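Local coordinates for nuclear import protein MOG1 (Saccharomyces cerevisiae, PDB 1JHS) that takes part in the Ran GTPase system, interacting with GSP1 in nuclear protein import and poly(A)+ mRNA export, at residues 72-77 against 88-93; 94-99 against 103-108; 128-133 against 137-142. The protein carries 1 engineered substitution. One frame throughout, in Å; residues are numbered along the deposited sequence.

Interaction 1 of 3, residues 72-77 against 88-93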
# COMPACT_ATOMS: atom_id res chain seq x y z
N GLU A 72 -14.23 2.53 -8.54
CA GLU A 72 -15.08 1.51 -7.94
C GLU A 72 -14.29 0.22 -7.73
O GLU A 72 -14.45 -0.45 -6.70
CB GLU A 72 -16.30 1.24 -8.83
CG GLU A 72 -17.52 2.03 -8.43
CD GLU A 72 -18.68 1.83 -9.41
OE1 GLU A 72 -18.85 0.70 -9.92
OE2 GLU A 72 -19.41 2.82 -9.65
N ALA A 73 -13.43 -0.13 -8.69
CA ALA A 73 -12.61 -1.34 -8.55
C ALA A 73 -11.65 -1.15 -7.36
O ALA A 73 -11.40 -2.07 -6.58
CB ALA A 73 -11.81 -1.59 -9.84
N TRP A 74 -11.11 0.05 -7.24
CA TRP A 74 -10.19 0.34 -6.15
C TRP A 74 -10.92 0.22 -4.81
O TRP A 74 -10.42 -0.43 -3.88
CB TRP A 74 -9.60 1.75 -6.33
CG TRP A 74 -8.71 2.21 -5.22
CD1 TRP A 74 -7.36 1.96 -5.08
CD2 TRP A 74 -9.08 3.06 -4.13
NE1 TRP A 74 -6.88 2.61 -3.96
CE2 TRP A 74 -7.91 3.29 -3.36
CE3 TRP A 74 -10.30 3.65 -3.72
CZ2 TRP A 74 -7.92 4.09 -2.20
CZ3 TRP A 74 -10.30 4.44 -2.56
CH2 TRP A 74 -9.12 4.65 -1.82
N GLN A 75 -12.11 0.81 -4.71
CA GLN A 75 -12.87 0.72 -3.46
C GLN A 75 -13.13 -0.73 -3.07
O GLN A 75 -13.10 -1.09 -1.90
CB GLN A 75 -14.20 1.48 -3.59
CG GLN A 75 -14.01 2.98 -3.80
CD GLN A 75 -15.34 3.72 -3.99
OE1 GLN A 75 -16.13 3.39 -4.90
NE2 GLN A 75 -15.61 4.69 -3.15
N PHE A 76 -13.41 -1.55 -4.07
CA PHE A 76 -13.68 -2.96 -3.85
C PHE A 76 -12.45 -3.63 -3.23
O PHE A 76 -12.57 -4.40 -2.27
CB PHE A 76 -14.00 -3.65 -5.19
CG PHE A 76 -14.14 -5.15 -5.09
CD1 PHE A 76 -15.36 -5.73 -4.81
CD2 PHE A 76 -13.02 -5.97 -5.24
CE1 PHE A 76 -15.48 -7.12 -4.66
CE2 PHE A 76 -13.13 -7.37 -5.10
CZ PHE A 76 -14.35 -7.93 -4.81
N HIS A 77 -11.27 -3.33 -3.78
CA HIS A 77 -10.05 -3.93 -3.27
C HIS A 77 -9.67 -3.40 -1.92
O HIS A 77 -9.07 -4.13 -1.12
CB HIS A 77 -8.90 -3.74 -4.26
CG HIS A 77 -9.02 -4.61 -5.47
ND1 HIS A 77 -8.94 -5.99 -5.40
CD2 HIS A 77 -9.24 -4.31 -6.77
CE1 HIS A 77 -9.12 -6.49 -6.61
NE2 HIS A 77 -9.30 -5.50 -7.46
N THR A 88 -15.59 -1.69 9.50
CA THR A 88 -16.90 -1.71 8.85
C THR A 88 -17.14 -0.45 8.01
O THR A 88 -18.05 -0.42 7.16
CB THR A 88 -18.02 -1.83 9.86
OG1 THR A 88 -17.79 -0.87 10.89
CG2 THR A 88 -18.06 -3.26 10.45
N LYS A 89 -16.37 0.59 8.26
CA LYS A 89 -16.47 1.83 7.47
C LYS A 89 -15.09 2.45 7.45
O LYS A 89 -14.38 2.45 8.45
CB LYS A 89 -17.46 2.83 8.09
CG LYS A 89 -18.85 2.26 8.29
CD LYS A 89 -19.86 3.31 8.72
CE LYS A 89 -21.24 2.65 8.86
NZ LYS A 89 -22.28 3.69 8.99
N TRP A 90 -14.73 3.00 6.31
CA TRP A 90 -13.43 3.63 6.20
C TRP A 90 -13.55 4.89 5.37
O TRP A 90 -14.56 5.10 4.67
CB TRP A 90 -12.41 2.68 5.53
CG TRP A 90 -12.88 2.02 4.24
CD1 TRP A 90 -13.58 0.85 4.12
CD2 TRP A 90 -12.66 2.50 2.90
NE1 TRP A 90 -13.81 0.57 2.79
CE2 TRP A 90 -13.25 1.56 2.02
CE3 TRP A 90 -12.02 3.62 2.36
CZ2 TRP A 90 -13.23 1.71 0.62
CZ3 TRP A 90 -11.99 3.78 0.96
CH2 TRP A 90 -12.59 2.82 0.11
N GLU A 91 -12.52 5.72 5.44
CA GLU A 91 -12.54 6.93 4.63
C GLU A 91 -11.24 7.10 3.88
O GLU A 91 -10.18 6.62 4.32
CB GLU A 91 -12.84 8.16 5.50
CG GLU A 91 -11.81 8.56 6.53
CD GLU A 91 -12.27 9.80 7.33
OE1 GLU A 91 -11.48 10.33 8.14
OE2 GLU A 91 -13.43 10.24 7.15
N ALA A 92 -11.33 7.73 2.72
CA ALA A 92 -10.16 7.97 1.90
C ALA A 92 -9.63 9.33 2.33
O ALA A 92 -10.29 10.34 2.07
CB ALA A 92 -10.55 7.98 0.42
N LEU A 93 -8.48 9.35 2.99
CA LEU A 93 -7.87 10.61 3.43
C LEU A 93 -7.30 11.37 2.24
O LEU A 93 -7.21 12.60 2.26
CB LEU A 93 -6.75 10.35 4.44
CG LEU A 93 -7.11 9.54 5.68
CD1 LEU A 93 -5.95 9.54 6.64
CD2 LEU A 93 -8.34 10.14 6.34
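Trp74, on the helix, and Trp90, on the strand, meet at the far ends of their indoles, through their six-membered rings. The ring planes stand 78° apart, with centroids 5.8 Å from one another. The closest atoms are Trp74 CZ3 and Trp90 CH2 at 3.9 Å, and Trp74 CZ3 lies at the edge of the Trp90 ring, near its plane. With CG anti to the backbone N (chi1 176°), Trp74 carries its indole out from the helix to the strand. There Ala92 CB touches the edge of the same ring, 4.3 Å from Trp74 CH2. Gln75 crosses Trp90 at about a right angle; its CG lies 4.2 Å from Trp90 CH2, while Trp90 CZ2 comes within 3.8 Å of Gln75 O. Both indole nitrogens have partners beyond the pair: Trp74 NE1 donates to Val128 O, and Trp90 NE1 bonds Glu79 OE1. An alanine in place of Trp90 would probably open a gap beside Trp74 and Gln75 and leave Glu79 without its indole donor. No hydrogen bond links 72-77 to 88-93 directly, where the axes pass 11.5 Å apart; the Trp90-Glu79 bond ties the strand to helix 70-83 farther along. Trp90 also packs on Val78 and Thr82 of the helix and on Val108 of strand 103-113, while Trp74 reaches Phe104 of that strand and Leu130 of strand 124-133.

Interaction 2 of 3, residues 94-99 against 103-108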
# COMPACT_ATOMS: atom_id res chain seq x y z
N GLN A 94 -6.88 10.62 1.23
CA GLN A 94 -6.33 11.19 0.00
C GLN A 94 -6.67 10.22 -1.13
O GLN A 94 -6.79 9.01 -0.90
CB GLN A 94 -4.81 11.34 0.12
CG GLN A 94 -4.21 12.15 -1.01
CD GLN A 94 -3.21 13.16 -0.50
OE1 GLN A 94 -3.23 13.53 0.67
NE2 GLN A 94 -2.34 13.63 -1.38
N GLU A 95 -6.86 10.73 -2.35
CA GLU A 95 -7.16 9.85 -3.47
C GLU A 95 -6.87 10.52 -4.80
O GLU A 95 -7.04 11.73 -4.95
CB GLU A 95 -8.62 9.38 -3.44
CG GLU A 95 -9.66 10.49 -3.55
CD GLU A 95 -11.08 9.95 -3.55
OE1 GLU A 95 -11.61 9.62 -4.64
OE2 GLU A 95 -11.68 9.85 -2.46
N ASP A 96 -6.43 9.73 -5.77
CA ASP A 96 -6.12 10.27 -7.09
C ASP A 96 -6.20 9.22 -8.20
O ASP A 96 -5.84 8.06 -8.01
CB ASP A 96 -4.69 10.82 -7.14
CG ASP A 96 -4.47 12.03 -6.25
OD1 ASP A 96 -3.90 11.86 -5.14
OD2 ASP A 96 -4.86 13.15 -6.65
N THR A 97 -6.67 9.66 -9.36
CA THR A 97 -6.64 8.80 -10.53
C THR A 97 -5.28 9.19 -11.10
O THR A 97 -5.08 10.34 -11.54
CB THR A 97 -7.72 9.15 -11.56
OG1 THR A 97 -8.99 8.67 -11.09
CG2 THR A 97 -7.43 8.46 -12.87
N VAL A 98 -4.34 8.26 -11.07
CA VAL A 98 -2.99 8.52 -11.57
C VAL A 98 -2.98 8.36 -13.10
O VAL A 98 -2.30 9.10 -13.82
CB VAL A 98 -1.98 7.58 -10.92
CG1 VAL A 98 -0.65 7.64 -11.65
CG2 VAL A 98 -1.79 7.98 -9.43
N GLN A 99 -3.74 7.39 -13.60
CA GLN A 99 -3.83 7.17 -15.04
C GLN A 99 -5.22 6.64 -15.34
O GLN A 99 -5.61 5.59 -14.83
CB GLN A 99 -2.76 6.19 -15.53
CG GLN A 99 -2.63 6.16 -17.07
CD GLN A 99 -1.44 5.34 -17.54
OE1 GLN A 99 -1.48 4.11 -17.56
NE2 GLN A 99 -0.35 6.03 -17.91
N LYS A 103 -4.76 3.17 -13.21
CA LYS A 103 -4.01 3.39 -11.97
C LYS A 103 -4.67 4.37 -11.03
O LYS A 103 -4.92 5.51 -11.40
CB LYS A 103 -2.60 3.89 -12.30
CG LYS A 103 -1.79 2.93 -13.16
CD LYS A 103 -0.43 3.52 -13.56
CE LYS A 103 0.43 2.44 -14.22
NZ LYS A 103 1.81 2.97 -14.52
N PHE A 104 -4.93 3.89 -9.81
CA PHE A 104 -5.59 4.70 -8.79
C PHE A 104 -4.86 4.54 -7.47
O PHE A 104 -4.43 3.43 -7.13
CB PHE A 104 -7.05 4.23 -8.66
CG PHE A 104 -7.93 5.22 -7.97
CD1 PHE A 104 -8.64 6.16 -8.71
CD2 PHE A 104 -8.01 5.26 -6.58
CE1 PHE A 104 -9.44 7.14 -8.08
CE2 PHE A 104 -8.80 6.22 -5.93
CZ PHE A 104 -9.51 7.17 -6.69
N THR A 105 -4.73 5.64 -6.72
CA THR A 105 -4.05 5.61 -5.42
C THR A 105 -4.84 6.38 -4.34
O THR A 105 -5.59 7.31 -4.65
CB THR A 105 -2.64 6.26 -5.51
OG1 THR A 105 -2.76 7.63 -5.93
CG2 THR A 105 -1.77 5.53 -6.51
N GLY A 106 -4.63 6.00 -3.08
CA GLY A 106 -5.28 6.71 -1.99
C GLY A 106 -4.73 6.26 -0.64
O GLY A 106 -3.98 5.27 -0.57
N LEU A 107 -5.03 7.03 0.41
CA LEU A 107 -4.66 6.69 1.78
C LEU A 107 -6.02 6.39 2.42
O LEU A 107 -6.98 7.13 2.23
CB LEU A 107 -4.03 7.87 2.51
CG LEU A 107 -2.62 8.30 2.13
CD1 LEU A 107 -2.29 9.49 3.03
CD2 LEU A 107 -1.63 7.16 2.36
N VAL A 108 -6.10 5.32 3.20
CA VAL A 108 -7.36 4.89 3.78
C VAL A 108 -7.24 4.70 5.29
O VAL A 108 -6.19 4.32 5.78
CB VAL A 108 -7.75 3.54 3.12
CG1 VAL A 108 -8.90 2.86 3.88
CG2 VAL A 108 -8.15 3.82 1.65
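Phe104 reaches across to three residues of the neighbouring strand, beginning with CB, 4.1 Å from Asp96 O. Its chi1 of -162° turns CG away from its own N and lays the ring over the 95-97 backbone. Asp96 O then sits over the ring centre, 3.4 Å above its plane, with CG and CD1 the nearest ring atoms. Farther out, CE1 meets Thr97 OG1 at 3.4 Å, on the edge of the ring. On the other branch CE2 touches Glu95 CB at 4.0 Å, and at the tip CZ meets Glu95 OE1, which lies in the ring plane and also forms a salt bridge with Lys71. The carboxylate is turned 73° from the ring. The two strands form an antiparallel beta hairpin, with Asp96 and Thr105 a hydrogen-bonded pair: Asp96 N donates to Thr105 O at 2.8 Å, and Thr105 N returns the bond to Asp96 O, the same oxygen that overlies Phe104. Near the turn the register slips at a classic beta bulge, where Val98 N and Gln99 N both donate to Lys103 O. The bulge turns Val98 CG2 onto Thr105, 3.6 Å from OG1, while the Gln99 and Lys103 side chains run alongside one another. On the sheet face bearing Asp96 and Thr105, Asp96 OD1 and Thr105 OG1 both hydrogen-bond Tyr169 OH of helix 163-178; the opposite face, with Thr97 and Phe104, packs on Leu70 of helix 70-83.

Interaction 3 of 3, residues 128-133 against 137-142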
# COMPACT_ATOMS: atom_id res chain seq x y z
N VAL A 128 -3.18 2.58 -0.41
CA VAL A 128 -3.58 1.49 -1.30
C VAL A 128 -3.54 1.96 -2.75
O VAL A 128 -4.10 3.01 -3.08
CB VAL A 128 -5.01 1.00 -1.01
CG1 VAL A 128 -5.39 -0.15 -1.97
CG2 VAL A 128 -5.12 0.53 0.44
N ALA A 129 -2.89 1.18 -3.62
CA ALA A 129 -2.85 1.53 -5.03
C ALA A 129 -3.37 0.35 -5.85
O ALA A 129 -3.17 -0.80 -5.48
CB ALA A 129 -1.44 1.87 -5.47
N LEU A 130 -4.07 0.67 -6.94
CA LEU A 130 -4.58 -0.36 -7.84
C LEU A 130 -3.97 -0.08 -9.20
O LEU A 130 -3.96 1.06 -9.64
CB LEU A 130 -6.10 -0.25 -7.95
CG LEU A 130 -6.73 -1.07 -9.09
CD1 LEU A 130 -6.44 -2.60 -8.93
CD2 LEU A 130 -8.25 -0.81 -9.09
N ILE A 131 -3.42 -1.12 -9.83
CA ILE A 131 -2.85 -1.01 -11.17
C ILE A 131 -3.56 -2.14 -11.92
O ILE A 131 -3.33 -3.31 -11.65
CB ILE A 131 -1.32 -1.29 -11.17
CG1 ILE A 131 -0.61 -0.19 -10.37
CG2 ILE A 131 -0.81 -1.28 -12.61
CD1 ILE A 131 0.88 -0.46 -10.06
N ARG A 132 -4.43 -1.77 -12.85
CA ARG A 132 -5.19 -2.78 -13.59
C ARG A 132 -4.45 -3.29 -14.82
O ARG A 132 -4.20 -2.52 -15.75
CB ARG A 132 -6.54 -2.19 -14.01
CG ARG A 132 -7.25 -1.39 -12.88
CD ARG A 132 -8.76 -1.35 -13.09
NE ARG A 132 -9.37 -2.62 -12.72
CZ ARG A 132 -10.65 -2.94 -12.91
NH1 ARG A 132 -11.48 -2.07 -13.48
NH2 ARG A 132 -11.11 -4.11 -12.47
N LEU A 133 -4.06 -4.56 -14.82
CA LEU A 133 -3.40 -5.16 -15.97
C LEU A 133 -4.49 -5.95 -16.71
O LEU A 133 -4.54 -7.19 -16.69
CB LEU A 133 -2.27 -6.09 -15.53
CG LEU A 133 -1.16 -5.37 -14.75
CD1 LEU A 133 -0.07 -6.39 -14.41
CD2 LEU A 133 -0.56 -4.22 -15.59
N ASP A 137 -5.88 -9.96 -17.12
CA ASP A 137 -6.95 -10.20 -16.15
C ASP A 137 -6.38 -10.19 -14.74
O ASP A 137 -6.70 -11.05 -13.91
CB ASP A 137 -7.57 -11.56 -16.41
CG ASP A 137 -9.05 -11.51 -16.39
OD1 ASP A 137 -9.65 -10.93 -17.35
OD2 ASP A 137 -9.61 -12.01 -15.39
N THR A 138 -5.51 -9.22 -14.48
CA THR A 138 -4.90 -9.12 -13.17
C THR A 138 -5.05 -7.71 -12.62
O THR A 138 -4.80 -6.74 -13.34
CB THR A 138 -3.41 -9.47 -13.24
OG1 THR A 138 -3.26 -10.83 -13.66
CG2 THR A 138 -2.74 -9.27 -11.89
N ASP A 139 -5.48 -7.60 -11.36
CA ASP A 139 -5.59 -6.31 -10.68
C ASP A 139 -4.43 -6.34 -9.66
O ASP A 139 -4.43 -7.19 -8.76
CB ASP A 139 -6.92 -6.18 -9.90
CG ASP A 139 -8.01 -5.47 -10.71
OD1 ASP A 139 -7.66 -4.89 -11.78
OD2 ASP A 139 -9.19 -5.47 -10.27
N VAL A 140 -3.43 -5.49 -9.87
CA VAL A 140 -2.29 -5.43 -8.93
C VAL A 140 -2.68 -4.50 -7.78
O VAL A 140 -3.02 -3.34 -8.03
CB VAL A 140 -1.05 -4.85 -9.59
CG1 VAL A 140 0.12 -4.84 -8.57
CG2 VAL A 140 -0.70 -5.68 -10.83
N VAL A 141 -2.60 -4.98 -6.53
CA VAL A 141 -2.94 -4.14 -5.38
C VAL A 141 -1.68 -3.96 -4.52
O VAL A 141 -1.07 -4.92 -4.08
CB VAL A 141 -4.10 -4.74 -4.53
CG1 VAL A 141 -4.41 -3.84 -3.32
CG2 VAL A 141 -5.37 -4.85 -5.40
N ILE A 142 -1.28 -2.70 -4.33
CA ILE A 142 -0.10 -2.40 -3.51
C ILE A 142 -0.61 -1.78 -2.22
O ILE A 142 -1.37 -0.80 -2.28
CB ILE A 142 0.85 -1.39 -4.21
CG1 ILE A 142 1.34 -1.96 -5.55
CG2 ILE A 142 2.08 -1.14 -3.32
CD1 ILE A 142 2.43 -1.11 -6.27
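A beta hairpin inside the large antiparallel sheet pairs Arg132 with Asp139 in a buried salt bridge across a non-hydrogen-bonded site. Arg132 grips the carboxylate side-on with two nitrogens: NE donates to OD1 of Asp139 at 3.0 Å, almost straight at 169°, and NH2 donates to OD2 of Asp139 at 3.2 Å. The guanidinium and carboxylate planes are nevertheless turned 41° apart. A bend at chi3 (76°) folds the arginine chain back alongside Asp139. His77 NE2 and Val65 N also bond Asp139 OD2, and Arg132 NH1 donates to Lys67 O, so each charged group has partners beyond the pair. Next to the carboxylate, Leu130 CD1 lies 3.7 Å from Asp139 CG. The other sheet face is mostly apolar. Ile131 CB lies 3.9 Å from Val140 CB. Leu133 CD1 rests on Val140 CG2 at 3.7 Å, and Ile131 CD1 touches Ile142 CD1. Ala129 and Ile142 of this face pack against helix 163-178. Ala129-Ile142 and Ile131-Val140 are each joined by two backbone bonds, and Leu133 pairs likewise with Thr138. There Asp137 and Thr138 both face Leu133, the G1 beta bulge characteristic of the end of a tight hairpin.

All three contacts reach one sheet, in which strands 87-99, 103-113, 124-133 and 138-147 lie side by side; interaction 1 sets helix 70-83 against it. Interactions 2 and 3 join directly: Phe104 O and Leu130 N are 2.8 Å apart, as are Gly106 O and Val128 N, probable hydrogen bonds that stitch the two hairpins together. Interaction 1 continues into interaction 2 along strand 87-99, and Trp74 CG packs 3.4 Å from Phe104 CD2. Its helix also reaches interaction 3, where His77 NE2 lies 2.8 Å from Asp139 OD2 and Trp74 NE1 2.9 Å from Val128 O. Helix 70-83 therefore ties both hairpins on one sheet face, while helix 163-178 packs against the other.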